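Local coordinates for protein 3-deoxy-d-manno-octulosonic-acid transferase (Acinetobacter baumannii, PDB 4BFC) that probably binds the sugar nucleotide CMP-Kdo, as the C-terminal domain of WaaA, which transfers Kdo to a lipid A precursor, at residues A[49-54]-A[78-83]; A[59-64]-A[184-189]; A[132-137]-A[155-160]; A[138-143]-A[160-165]; A[176-181]-A[207-212]. All coordinates share one frame; numbering follows the deposited sequence.

Interaction 1: residues A[49-54]-A[78-83]. With BME (beta-mercaptoethanol), chain D; SO4 (sulfate ion), chain B.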
# COMPACT_ATOMS: atom_id res chain seq x y z
N SER A 49 -11.65 -7.26 2.10
CA SER A 49 -10.55 -6.27 2.25
C SER A 49 -10.08 -6.08 3.69
O SER A 49 -9.88 -4.95 4.16
CB SER A 49 -10.93 -4.95 1.60
OG SER A 49 -11.16 -5.17 0.22
N THR A 50 -9.89 -7.18 4.39
CA THR A 50 -9.57 -7.17 5.80
C THR A 50 -8.09 -6.94 6.03
O THR A 50 -7.22 -7.27 5.19
CB THR A 50 -9.98 -8.48 6.51
OG1 THR A 50 -9.48 -9.60 5.78
CG2 THR A 50 -11.54 -8.57 6.59
N HIS A 51 -7.81 -6.36 7.19
CA HIS A 51 -6.48 -6.17 7.80
C HIS A 51 -6.42 -6.79 9.17
O HIS A 51 -7.49 -6.90 9.81
CB HIS A 51 -6.20 -4.68 8.00
CG HIS A 51 -6.18 -3.83 6.74
ND1 HIS A 51 -5.16 -2.99 6.46
CD2 HIS A 51 -7.09 -3.71 5.69
CE1 HIS A 51 -5.46 -2.32 5.30
NE2 HIS A 51 -6.61 -2.77 4.84
N ALA A 52 -5.21 -7.09 9.68
CA ALA A 52 -5.04 -7.55 11.07
C ALA A 52 -5.50 -6.39 11.97
O ALA A 52 -5.17 -5.23 11.71
CB ALA A 52 -3.61 -7.89 11.36
N PRO A 53 -6.22 -6.68 13.06
CA PRO A 53 -6.61 -7.97 13.68
C PRO A 53 -8.08 -8.31 13.35
O PRO A 53 -8.74 -9.10 14.05
CB PRO A 53 -6.48 -7.64 15.17
CG PRO A 53 -7.01 -6.28 15.24
CD PRO A 53 -6.49 -5.56 13.99
N GLU A 54 -8.58 -7.76 12.26
CA GLU A 54 -10.04 -7.90 11.90
C GLU A 54 -10.44 -9.38 11.66
O GLU A 54 -11.54 -9.76 12.07
CB GLU A 54 -10.39 -7.09 10.68
CG GLU A 54 -10.24 -5.59 10.86
CD GLU A 54 -10.59 -4.81 9.60
OE1 GLU A 54 -10.18 -5.23 8.46
OE2 GLU A 54 -11.33 -3.80 9.70
N PRO A 78 -8.73 -11.28 2.49
CA PRO A 78 -7.76 -10.32 3.10
C PRO A 78 -7.28 -9.29 2.04
O PRO A 78 -7.24 -9.58 0.78
CB PRO A 78 -6.57 -11.23 3.50
CG PRO A 78 -7.30 -12.54 3.72
CD PRO A 78 -8.18 -12.66 2.53
N ARG A 79 -7.06 -8.05 2.46
CA ARG A 79 -6.68 -6.97 1.53
C ARG A 79 -5.34 -7.24 0.86
O ARG A 79 -5.14 -6.96 -0.33
CB ARG A 79 -6.60 -5.67 2.36
CG ARG A 79 -6.13 -4.46 1.53
CD ARG A 79 -7.10 -4.16 0.39
NE ARG A 79 -6.73 -2.93 -0.33
CZ ARG A 79 -7.27 -2.51 -1.43
NH1 ARG A 79 -8.24 -3.22 -2.02
NH2 ARG A 79 -6.88 -1.29 -1.91
N HIS A 80 -4.40 -7.77 1.64
CA HIS A 80 -3.04 -7.94 1.17
C HIS A 80 -2.70 -9.37 0.87
O HIS A 80 -2.62 -10.23 1.78
CB HIS A 80 -2.06 -7.37 2.15
CG HIS A 80 -2.34 -5.94 2.53
ND1 HIS A 80 -3.03 -5.62 3.66
CD2 HIS A 80 -2.12 -4.77 1.85
CE1 HIS A 80 -3.19 -4.27 3.68
NE2 HIS A 80 -2.59 -3.76 2.59
N PRO A 81 -2.40 -9.67 -0.42
CA PRO A 81 -2.06 -11.09 -0.71
C PRO A 81 -0.93 -11.76 0.09
O PRO A 81 -0.97 -13.02 0.32
CB PRO A 81 -1.82 -11.09 -2.24
CG PRO A 81 -2.74 -9.99 -2.70
CD PRO A 81 -2.54 -8.90 -1.66
N GLU A 82 0.07 -10.97 0.56
CA GLU A 82 1.17 -11.55 1.28
C GLU A 82 0.67 -12.16 2.60
O GLU A 82 1.29 -13.06 3.11
CB GLU A 82 2.31 -10.54 1.53
CG GLU A 82 1.95 -9.37 2.41
CD GLU A 82 3.20 -8.64 3.03
OE1 GLU A 82 4.31 -9.16 2.90
OE2 GLU A 82 2.97 -7.63 3.67
N ARG A 83 -0.52 -11.73 3.03
CA ARG A 83 -1.13 -12.20 4.26
C ARG A 83 -2.03 -13.41 4.10
O ARG A 83 -2.58 -13.88 5.08
CB ARG A 83 -1.92 -11.09 5.01
CG ARG A 83 -1.06 -9.99 5.60
CD ARG A 83 -1.80 -9.05 6.51
NE ARG A 83 -2.31 -9.73 7.72
CZ ARG A 83 -3.61 -9.95 7.93
NH1 ARG A 83 -4.54 -9.54 7.04
NH2 ARG A 83 -3.98 -10.57 9.06
C1 BME D . 1.32 -8.21 -1.85
C2 BME D . 2.26 -9.31 -2.15
O1 BME D . 0.77 -8.36 -0.54
S2 BME D . 3.90 -8.82 -1.54
S SO4 B . -3.95 -0.57 1.76
O1 SO4 B . -3.66 0.76 1.10
O2 SO4 B . -5.04 -0.35 2.75
O3 SO4 B . -2.81 -1.16 2.53
O4 SO4 B . -4.48 -1.39 0.70
O HOH W 1 -9.29 -6.02 -1.57
O HOH W 2 -4.62 -7.70 4.64
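R79 meets S49, T50 and H51 with its backbone and the near part of its side chain. Its backbone N donates to T50 O (2.8 Å, N-H...O 173°), and its CB packs on S49 C at 3.7 Å. With CG anti to the backbone N (chi1 177°), the chain runs past the imidazole of H51, CG lying 3.7 Å from H51 NE2, an atom hydrogen-bonded to H145 NE2; the bend at the next torsion takes CD past S49 CB. At the tip R79 NE points almost straight at sulfate O4, 2.9 Å away. R79 NH1 reaches a water that also contacts S49 OG, and NH2 has a long, weak ion pair with E82 of a neighbouring subunit.

The segments take in the C-terminal ends of adjacent parallel strands 43-50 and 72-78 and the loops after them, the edge where Rossmann-like domains of GT-B glycosyltransferases bind the donor; the sulfate, probably from the crystallisation liquor, is consistent with an anion site there. H80 turns its edge to the face of H51, planes at 84° and centroids 4.8 Å apart, and H80 NE2 donates to sulfate O3 (2.6 Å). A second water accepts from H80 N and R83 NH1 and donates to T50 O, while R83 NE bonds N165 O of a neighbouring subunit.

Interaction 2: residues A[59-64]-A[184-189]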
# COMPACT_ATOMS: atom_id res chain seq x y z
N LEU A 59 -13.78 -13.50 13.16
CA LEU A 59 -13.92 -14.97 13.18
C LEU A 59 -14.10 -15.51 14.61
O LEU A 59 -14.90 -16.45 14.78
CB LEU A 59 -12.83 -15.73 12.47
CG LEU A 59 -12.79 -15.35 11.00
CD1 LEU A 59 -11.49 -15.94 10.43
CD2 LEU A 59 -14.01 -15.86 10.24
N GLU A 60 -13.42 -14.91 15.59
CA GLU A 60 -13.58 -15.34 17.03
C GLU A 60 -15.01 -15.15 17.50
O GLU A 60 -15.58 -16.06 18.16
CB GLU A 60 -12.70 -14.50 17.95
CG GLU A 60 -11.29 -14.94 18.19
CD GLU A 60 -10.54 -13.96 19.09
OE1 GLU A 60 -11.04 -12.83 19.37
OE2 GLU A 60 -9.41 -14.31 19.47
N ALA A 61 -15.59 -13.99 17.16
CA ALA A 61 -16.96 -13.59 17.53
C ALA A 61 -17.96 -14.50 16.81
O ALA A 61 -19.02 -14.90 17.38
CB ALA A 61 -17.23 -12.11 17.27
N LEU A 62 -17.63 -14.89 15.58
CA LEU A 62 -18.54 -15.67 14.76
C LEU A 62 -18.45 -17.20 15.00
O LEU A 62 -19.41 -17.89 14.73
CB LEU A 62 -18.23 -15.38 13.26
CG LEU A 62 -19.26 -15.82 12.20
CD1 LEU A 62 -20.58 -15.07 12.24
CD2 LEU A 62 -18.61 -15.59 10.85
N ALA A 63 -17.32 -17.70 15.49
CA ALA A 63 -17.05 -19.14 15.56
C ALA A 63 -18.16 -19.92 16.33
O ALA A 63 -18.55 -20.94 15.84
CB ALA A 63 -15.69 -19.44 16.13
N PRO A 64 -18.68 -19.38 17.45
CA PRO A 64 -19.78 -20.16 18.12
C PRO A 64 -20.95 -20.40 17.17
O PRO A 64 -21.55 -21.48 17.20
CB PRO A 64 -20.26 -19.22 19.23
CG PRO A 64 -19.20 -18.23 19.42
CD PRO A 64 -18.44 -18.10 18.12
N ASP A 184 -17.42 -2.62 17.05
CA ASP A 184 -16.45 -3.68 17.31
C ASP A 184 -16.91 -4.98 16.59
O ASP A 184 -17.98 -4.97 15.96
CB ASP A 184 -16.17 -3.94 18.79
CG ASP A 184 -17.45 -4.24 19.58
OD1 ASP A 184 -18.46 -4.74 19.01
OD2 ASP A 184 -17.43 -3.97 20.78
N ALA A 185 -16.06 -6.00 16.65
CA ALA A 185 -16.25 -7.29 15.94
C ALA A 185 -17.52 -7.99 16.42
O ALA A 185 -18.31 -8.51 15.61
CB ALA A 185 -15.05 -8.17 16.12
N GLN A 186 -17.77 -7.89 17.73
CA GLN A 186 -19.06 -8.43 18.26
C GLN A 186 -20.27 -7.78 17.61
O GLN A 186 -21.25 -8.49 17.25
CB GLN A 186 -19.06 -8.42 19.80
CG GLN A 186 -19.97 -9.46 20.48
CD GLN A 186 -19.71 -10.93 20.12
OE1 GLN A 186 -18.68 -11.54 20.50
NE2 GLN A 186 -20.70 -11.55 19.47
N GLN A 187 -20.25 -6.45 17.47
CA GLN A 187 -21.32 -5.75 16.83
C GLN A 187 -21.45 -6.08 15.34
O GLN A 187 -22.55 -6.08 14.85
CB GLN A 187 -21.31 -4.26 17.13
CG GLN A 187 -22.60 -3.60 16.60
CD GLN A 187 -22.71 -2.16 17.01
OE1 GLN A 187 -21.70 -1.50 17.32
NE2 GLN A 187 -23.94 -1.65 17.01
N VAL A 188 -20.33 -6.33 14.63
CA VAL A 188 -20.50 -6.80 13.25
C VAL A 188 -21.30 -8.10 13.19
O VAL A 188 -22.18 -8.25 12.35
CB VAL A 188 -19.12 -7.14 12.60
CG1 VAL A 188 -19.32 -7.81 11.25
CG2 VAL A 188 -18.27 -5.88 12.46
N VAL A 189 -20.95 -9.04 14.07
CA VAL A 189 -21.67 -10.33 14.11
C VAL A 189 -23.13 -10.11 14.54
O VAL A 189 -24.01 -10.67 13.90
CB VAL A 189 -20.98 -11.32 15.03
CG1 VAL A 189 -21.82 -12.61 15.16
CG2 VAL A 189 -19.61 -11.73 14.45
O HOH W 3 -19.90 -14.32 19.76
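A61 CB fits between Q186 and V189 where two helices of the Rossmann-like domain, 54-68 and 185-197, pack. The local axes approach to 8.6 Å with a signed crossing angle of -42°, so the helices run in broadly the same direction, and the nearest CA atoms, those of A61 and Q186, are 5.6 Å apart.

V189 faces the other helix with both branches. Its CG2 sits 3.7 Å from A61 CB and also approaches the backbone N of L62, while CG1 meets L62 CD1 at 4.0 Å. L62 starts out alongside the interface, but with CG anti to the backbone N (chi1 -166°), CD1 comes to lie by V189, the two side chains crossing at a slant. Beyond the pair, V189 also touches Y65, and L62 packs on C74 of strand 72-78, which ties this side of the contact to the sheet.

Q186 approaches from the exposed flank. A bend at chi2 (57°) turns its amide back toward helix 54-68, and OE1 comes within 3.6 Å of A61 CB, a packing contact. D184 caps the start of its own helix, OD1 accepting from Q187 N. No direct hydrogen bond joins the two segments; instead, one water donates to A61 O at 2.6 Å and accepts from Q186 NE2 at 2.9 Å.

Interaction 3: residues A[132-137]-A[155-160]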
# COMPACT_ATOMS: atom_id res chain seq x y z
N CYS A 132 -22.24 -8.43 4.19
CA CYS A 132 -20.81 -8.27 4.22
C CYS A 132 -20.34 -7.23 5.22
O CYS A 132 -21.12 -6.47 5.80
CB CYS A 132 -20.28 -7.96 2.79
SG CYS A 132 -20.47 -6.23 2.31
N PHE A 133 -19.05 -7.30 5.50
CA PHE A 133 -18.31 -6.29 6.23
C PHE A 133 -17.08 -5.86 5.39
O PHE A 133 -16.33 -6.70 4.93
CB PHE A 133 -17.80 -6.92 7.52
CG PHE A 133 -16.74 -6.12 8.26
CD1 PHE A 133 -17.01 -4.98 9.03
CD2 PHE A 133 -15.37 -6.44 8.04
CE1 PHE A 133 -15.97 -4.28 9.67
CE2 PHE A 133 -14.32 -5.74 8.67
CZ PHE A 133 -14.63 -4.64 9.53
N VAL A 134 -16.92 -4.55 5.23
CA VAL A 134 -15.78 -3.97 4.47
C VAL A 134 -14.73 -3.50 5.46
O VAL A 134 -14.96 -2.59 6.27
CB VAL A 134 -16.21 -2.84 3.51
CG1 VAL A 134 -14.93 -2.28 2.79
CG2 VAL A 134 -17.21 -3.41 2.48
N GLY A 135 -13.58 -4.15 5.35
CA GLY A 135 -12.48 -4.02 6.34
C GLY A 135 -11.56 -2.81 6.17
O GLY A 135 -11.83 -1.80 5.47
N GLY A 136 -10.42 -2.90 6.84
CA GLY A 136 -9.63 -1.69 6.96
C GLY A 136 -10.27 -0.66 7.89
O GLY A 136 -9.84 0.48 7.94
N SER A 137 -11.28 -1.08 8.67
CA SER A 137 -12.17 -0.12 9.33
C SER A 137 -12.35 -0.39 10.85
O SER A 137 -12.85 0.53 11.52
CB SER A 137 -13.55 -0.02 8.63
OG SER A 137 -14.25 -1.31 8.63
N VAL A 155 -25.77 -5.92 -1.65
CA VAL A 155 -25.37 -6.60 -0.44
C VAL A 155 -25.48 -5.66 0.75
O VAL A 155 -24.83 -4.62 0.75
CB VAL A 155 -23.92 -7.10 -0.47
CG1 VAL A 155 -23.62 -7.88 0.80
CG2 VAL A 155 -23.70 -7.96 -1.70
N PRO A 156 -26.27 -6.01 1.78
CA PRO A 156 -26.21 -5.23 3.03
C PRO A 156 -24.78 -5.13 3.60
O PRO A 156 -24.07 -6.14 3.68
CB PRO A 156 -27.13 -5.98 3.97
CG PRO A 156 -27.97 -6.84 3.11
CD PRO A 156 -27.20 -7.15 1.88
N THR A 157 -24.34 -3.91 3.92
CA THR A 157 -22.89 -3.63 4.18
C THR A 157 -22.64 -3.04 5.57
O THR A 157 -23.32 -2.08 5.99
CB THR A 157 -22.30 -2.71 3.09
OG1 THR A 157 -22.46 -3.38 1.83
CG2 THR A 157 -20.74 -2.40 3.32
N VAL A 158 -21.72 -3.63 6.30
CA VAL A 158 -21.26 -3.11 7.59
C VAL A 158 -19.84 -2.59 7.47
O VAL A 158 -19.03 -3.22 6.80
CB VAL A 158 -21.33 -4.22 8.67
CG1 VAL A 158 -20.92 -3.72 10.05
CG2 VAL A 158 -22.69 -4.97 8.67
N VAL A 159 -19.55 -1.45 8.08
CA VAL A 159 -18.18 -0.98 8.27
C VAL A 159 -17.91 -0.68 9.73
O VAL A 159 -18.86 -0.44 10.50
CB VAL A 159 -17.80 0.24 7.36
CG1 VAL A 159 -17.92 -0.15 5.89
CG2 VAL A 159 -18.65 1.47 7.69
N GLY A 160 -16.65 -0.74 10.15
CA GLY A 160 -16.19 -0.26 11.42
C GLY A 160 -16.17 1.26 11.44
O GLY A 160 -16.45 1.90 10.44
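C132 is paired through both its N and its O: N donates to P156 O (3.0 Å) and O accepts from V158 N, while V134 N continues the register to V158 O (2.9 Å). The local axes of the paired strands are twisted by 36°. C132 O has a further donor, W192 NE1. Side chains close in around these bonds. C132 SG, set between the backbone N and the carbonyl carbon (chi1 81°), lies 3.5 Å from T157 OG1, whose hydroxyl is spent on V155 O, and 3.9 Å from V155 CG1. V134 CG2 and T157 CG2 meet on the same face, against P150 of helix 148-152; this is the beta-alpha-beta unit of strand 131-134, that helix and strand 157-159, set inside the parallel sheet. On the other face the side chains of F133 and V158 meet less closely, CD1 to CG1 at 4.2 Å, both also touching W192 of helix 185-197; the F133 ring lies by the V158 carbonyl and G160 N as well.

Past V134 main-chain bonding gives way to a side-chain link, although the region stays buried: S137 OG donates to V134 O (2.8 Å) and accepts from G160 N (2.9 Å, N-H...O 156°). Close by, G160 CA makes a CA-H...O contact with S137 O.

Interaction 4: residues A[138-143]-A[160-165]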
# COMPACT_ATOMS: atom_id res chain seq x y z
N LEU A 138 -11.97 -1.60 11.29
CA LEU A 138 -11.82 -1.93 12.74
C LEU A 138 -10.38 -1.85 13.25
O LEU A 138 -10.19 -1.65 14.44
CB LEU A 138 -12.48 -3.28 13.09
CG LEU A 138 -13.99 -3.39 13.09
CD1 LEU A 138 -14.35 -4.86 13.14
CD2 LEU A 138 -14.50 -2.64 14.31
N ASN A 139 -9.36 -2.04 12.37
CA ASN A 139 -8.01 -1.81 12.78
C ASN A 139 -7.70 -0.37 13.11
O ASN A 139 -8.52 0.54 12.90
CB ASN A 139 -7.02 -2.39 11.75
CG ASN A 139 -7.21 -1.82 10.38
OD1 ASN A 139 -8.34 -1.70 9.85
ND2 ASN A 139 -6.10 -1.41 9.79
N GLU A 140 -6.51 -0.18 13.72
CA GLU A 140 -6.00 1.17 14.06
C GLU A 140 -4.73 1.38 13.26
O GLU A 140 -3.89 0.50 13.22
CB GLU A 140 -5.60 1.27 15.52
CG GLU A 140 -6.74 1.09 16.49
CD GLU A 140 -7.56 2.35 16.68
OE1 GLU A 140 -7.24 3.45 16.14
OE2 GLU A 140 -8.55 2.24 17.40
N PRO A 141 -4.59 2.54 12.65
CA PRO A 141 -5.56 3.61 12.75
C PRO A 141 -6.76 3.40 11.81
O PRO A 141 -7.71 4.21 11.82
CB PRO A 141 -4.77 4.87 12.30
CG PRO A 141 -3.63 4.34 11.53
CD PRO A 141 -3.33 2.94 11.99
N GLY A 142 -6.73 2.32 11.00
CA GLY A 142 -7.78 2.09 10.01
C GLY A 142 -7.81 3.07 8.84
O GLY A 142 -6.73 3.61 8.38
N GLY A 143 -9.02 3.33 8.37
CA GLY A 143 -9.26 4.25 7.22
C GLY A 143 -10.29 3.79 6.22
O GLY A 143 -10.88 4.61 5.53
N GLY A 160 -16.65 -0.74 10.15
CA GLY A 160 -16.19 -0.26 11.42
C GLY A 160 -16.17 1.26 11.44
O GLY A 160 -16.45 1.90 10.44
N PRO A 161 -15.75 1.84 12.60
CA PRO A 161 -15.87 3.30 12.79
C PRO A 161 -14.76 4.07 12.11
O PRO A 161 -14.92 5.29 11.83
CB PRO A 161 -15.79 3.46 14.31
CG PRO A 161 -15.47 2.14 14.89
CD PRO A 161 -15.34 1.12 13.80
N ARG A 162 -13.64 3.37 11.81
CA ARG A 162 -12.47 4.04 11.16
C ARG A 162 -12.50 3.96 9.62
O ARG A 162 -11.83 3.11 9.01
CB ARG A 162 -11.19 3.61 11.83
CG ARG A 162 -11.07 4.19 13.26
CD ARG A 162 -10.13 3.36 14.09
NE ARG A 162 -10.55 1.97 14.43
CZ ARG A 162 -11.38 1.65 15.43
NH1 ARG A 162 -11.91 2.64 16.15
NH2 ARG A 162 -11.75 0.36 15.68
N TYR A 163 -13.32 4.83 9.03
CA TYR A 163 -13.60 4.81 7.59
C TYR A 163 -13.20 6.11 6.90
O TYR A 163 -13.70 6.42 5.87
CB TYR A 163 -15.07 4.44 7.31
CG TYR A 163 -16.08 5.38 7.95
CD1 TYR A 163 -16.42 6.58 7.34
CD2 TYR A 163 -16.69 5.05 9.18
CE1 TYR A 163 -17.35 7.43 7.93
CE2 TYR A 163 -17.62 5.89 9.77
CZ TYR A 163 -17.95 7.06 9.12
OH TYR A 163 -18.85 7.92 9.68
N PHE A 164 -12.32 6.86 7.52
CA PHE A 164 -12.02 8.28 7.13
C PHE A 164 -11.44 8.44 5.73
O PHE A 164 -11.62 9.52 5.09
CB PHE A 164 -11.17 8.94 8.20
CG PHE A 164 -9.97 8.16 8.58
CD1 PHE A 164 -8.77 8.21 7.80
CD2 PHE A 164 -9.99 7.35 9.71
CE1 PHE A 164 -7.66 7.49 8.19
CE2 PHE A 164 -8.87 6.63 10.10
CZ PHE A 164 -7.72 6.71 9.33
N ASN A 165 -10.90 7.36 5.18
CA ASN A 165 -10.44 7.47 3.75
C ASN A 165 -11.57 7.50 2.76
O ASN A 165 -11.35 7.90 1.62
CB ASN A 165 -9.30 6.50 3.37
CG ASN A 165 -8.07 6.72 4.24
OD1 ASN A 165 -7.73 7.89 4.63
ND2 ASN A 165 -7.36 5.64 4.56
O HOH W 4 -5.35 5.21 6.97
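G160 CA packs against the CD2 branch of L138, and the next residue extends the apolar patch, P161 CD standing 3.9 Å from the same L138 CD2. P161 CD also rests over one face of the R162 guanidinium, off toward its rim.

R162 carries most of the contact. Bent at chi3 (-67°), it turns its flat end so that two backbone carbonyls lie close to the guanidinium plane: NH2 donates to L138 O (2.8 Å) and NE to N139 O (2.9 Å), though both nitrogens sit above the planes of the carbonyls they meet. Over the face opposite P161, the E140 carboxylate stacks with its plane 24° from that of the guanidinium; E140 OE2 is 3.6 Å from R162 NE, a salt bridge of charge alone. R162 O in turn accepts from G143 N (2.9 Å).

Both segments are loops at the C-terminal ends of parallel strands 131-134 and 157-159, a rim that in GT-B transferases commonly lines the donor site. Y163 packs on helix 167-175, its OH hydrogen-bonded to D171. F164 makes a CH-pi contact, its ring face over G143 CA, 3.6 Å from the centroid and 13° off the normal, while P141 O meets the ring edge at CE2 (3.2 Å). N165 N then donates to a lone pair of G143 O (2.8 Å), and a water spans N165 ND2 and G142 O.

Interaction 5: residues A[176-181]-A[207-212]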
# COMPACT_ATOMS: atom_id res chain seq x y z
N GLU A 176 -28.67 8.44 4.77
CA GLU A 176 -29.88 7.82 4.22
C GLU A 176 -30.24 6.43 4.80
O GLU A 176 -31.03 5.69 4.17
CB GLU A 176 -29.77 7.71 2.71
CG GLU A 176 -29.54 9.05 2.01
CD GLU A 176 -30.69 9.99 2.21
OE1 GLU A 176 -31.84 9.58 1.95
OE2 GLU A 176 -30.43 11.15 2.61
N ASN A 177 -29.63 6.08 5.95
CA ASN A 177 -29.78 4.76 6.63
C ASN A 177 -29.51 3.61 5.67
O ASN A 177 -30.28 2.67 5.52
CB ASN A 177 -31.19 4.67 7.29
CG ASN A 177 -31.37 5.71 8.38
OD1 ASN A 177 -30.59 5.77 9.33
ND2 ASN A 177 -32.34 6.58 8.21
N ALA A 178 -28.37 3.72 4.99
CA ALA A 178 -28.12 2.87 3.85
C ALA A 178 -26.89 1.96 4.06
O ALA A 178 -26.67 1.08 3.24
CB ALA A 178 -27.96 3.72 2.61
N VAL A 179 -26.23 2.13 5.21
CA VAL A 179 -25.01 1.39 5.60
C VAL A 179 -25.01 1.24 7.12
O VAL A 179 -25.49 2.14 7.87
CB VAL A 179 -23.72 2.12 5.14
CG1 VAL A 179 -23.47 3.40 5.94
CG2 VAL A 179 -22.51 1.17 5.25
N LEU A 180 -24.53 0.12 7.59
CA LEU A 180 -24.50 -0.17 9.00
C LEU A 180 -23.13 0.03 9.60
O LEU A 180 -22.09 -0.48 9.13
CB LEU A 180 -25.03 -1.60 9.29
CG LEU A 180 -26.47 -1.76 8.72
CD1 LEU A 180 -26.77 -3.23 8.49
CD2 LEU A 180 -27.48 -1.20 9.67
N ILE A 181 -23.08 0.82 10.67
CA ILE A 181 -21.83 1.03 11.35
C ILE A 181 -21.65 0.19 12.64
O ILE A 181 -22.47 0.24 13.61
CB ILE A 181 -21.63 2.55 11.66
CG1 ILE A 181 -21.92 3.37 10.41
CG2 ILE A 181 -20.27 2.78 12.27
CD1 ILE A 181 -20.83 3.28 9.33
N ALA A 207 -32.81 -0.95 -0.48
CA ALA A 207 -33.58 0.15 -1.09
C ALA A 207 -32.98 1.55 -0.86
O ALA A 207 -32.83 2.32 -1.81
CB ALA A 207 -35.06 0.08 -0.65
N GLN A 208 -32.61 1.87 0.38
CA GLN A 208 -32.04 3.15 0.71
C GLN A 208 -30.68 3.31 0.03
O GLN A 208 -30.32 4.43 -0.38
CB GLN A 208 -31.84 3.31 2.21
CG GLN A 208 -33.10 3.51 3.03
CD GLN A 208 -33.92 4.67 2.50
OE1 GLN A 208 -35.00 4.46 1.97
NE2 GLN A 208 -33.38 5.89 2.60
N ALA A 209 -29.90 2.22 -0.03
CA ALA A 209 -28.61 2.24 -0.74
C ALA A 209 -28.77 2.59 -2.21
O ALA A 209 -28.07 3.49 -2.73
CB ALA A 209 -27.91 0.87 -0.62
N HIS A 210 -29.68 1.88 -2.87
CA HIS A 210 -30.05 2.21 -4.25
C HIS A 210 -30.53 3.62 -4.52
O HIS A 210 -30.27 4.15 -5.61
CB HIS A 210 -30.95 1.15 -4.88
CG HIS A 210 -30.17 0.14 -5.68
ND1 HIS A 210 -30.18 0.12 -7.03
CD2 HIS A 210 -29.25 -0.83 -5.26
CE1 HIS A 210 -29.34 -0.86 -7.46
NE2 HIS A 210 -28.77 -1.43 -6.38
N LYS A 211 -31.17 4.26 -3.54
CA LYS A 211 -31.49 5.69 -3.63
C LYS A 211 -30.23 6.56 -3.70
O LYS A 211 -30.08 7.39 -4.60
CB LYS A 211 -32.33 6.15 -2.44
CG LYS A 211 -33.85 6.14 -2.65
CD LYS A 211 -34.56 6.54 -1.36
CE LYS A 211 -35.98 5.99 -1.30
NZ LYS A 211 -36.56 6.15 0.06
N VAL A 212 -29.33 6.38 -2.74
CA VAL A 212 -28.10 7.15 -2.69
C VAL A 212 -27.36 6.91 -4.00
O VAL A 212 -26.82 7.84 -4.59
CB VAL A 212 -27.20 6.75 -1.51
CG1 VAL A 212 -25.88 7.52 -1.52
CG2 VAL A 212 -27.93 6.97 -0.18
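A178 and A209 bring the backbones within 4.7 Å at their CA atoms, just after N177, with its positive phi of 52°, closes helix 167-175. The ending is a Schellman motif: A178 N reaches back to F173 O, and N177 N to I174 O. The chain then leads into strand 180-181 of the parallel sheet, so this contact places the C-terminal helix 199-214 against a helix-to-strand turn of the Rossmann-like domain.

A178 aims its CB at the helix, 3.6 Å from A209 N and 4.3 Å from V212 CG2, and it also touches F173; A209 packs on M151. V212 CG2 also meets E176 CG at 3.4 Å, a close methyl-to-methylene contact on the aliphatic part of the glutamate.

Q208 crosses E176 at about a right angle. Its bent chain (chi1 -72°, chi2 -54°) brings CB and CG against E176 O and carries the amide around so that NE2 donates to E176 O (2.8 Å), with that oxygen close to the amide plane. The other end of the amide is also held: Q208 OE1 accepts from K211 NZ, one turn along the helix, at 3.0 Å.

The E54 carboxylate links three of the contacts: OE1 lies 2.8 Å from G136 N of interaction 3, and OE2 lies 2.9 Å from S137 N and 2.8 Å from L138 N of interaction 4. Interactions 3 and 4 share G160, with S137 O 3.0 Å from R162 N. Interactions 1 and 4, centres 14 Å apart, lie in loops at the C-terminal edge of the sheet, where the sulfate binds and the CMP-Kdo site probably lies. Interaction 2 sits on one face of the sheet, V188 CG2 being 3.8 Å from F133 CD1. Interaction 5 is remote, its centre about 26 Å from that of interaction 1, but joins interaction 3 through V159 N and L180 O, 2.9 Å apart.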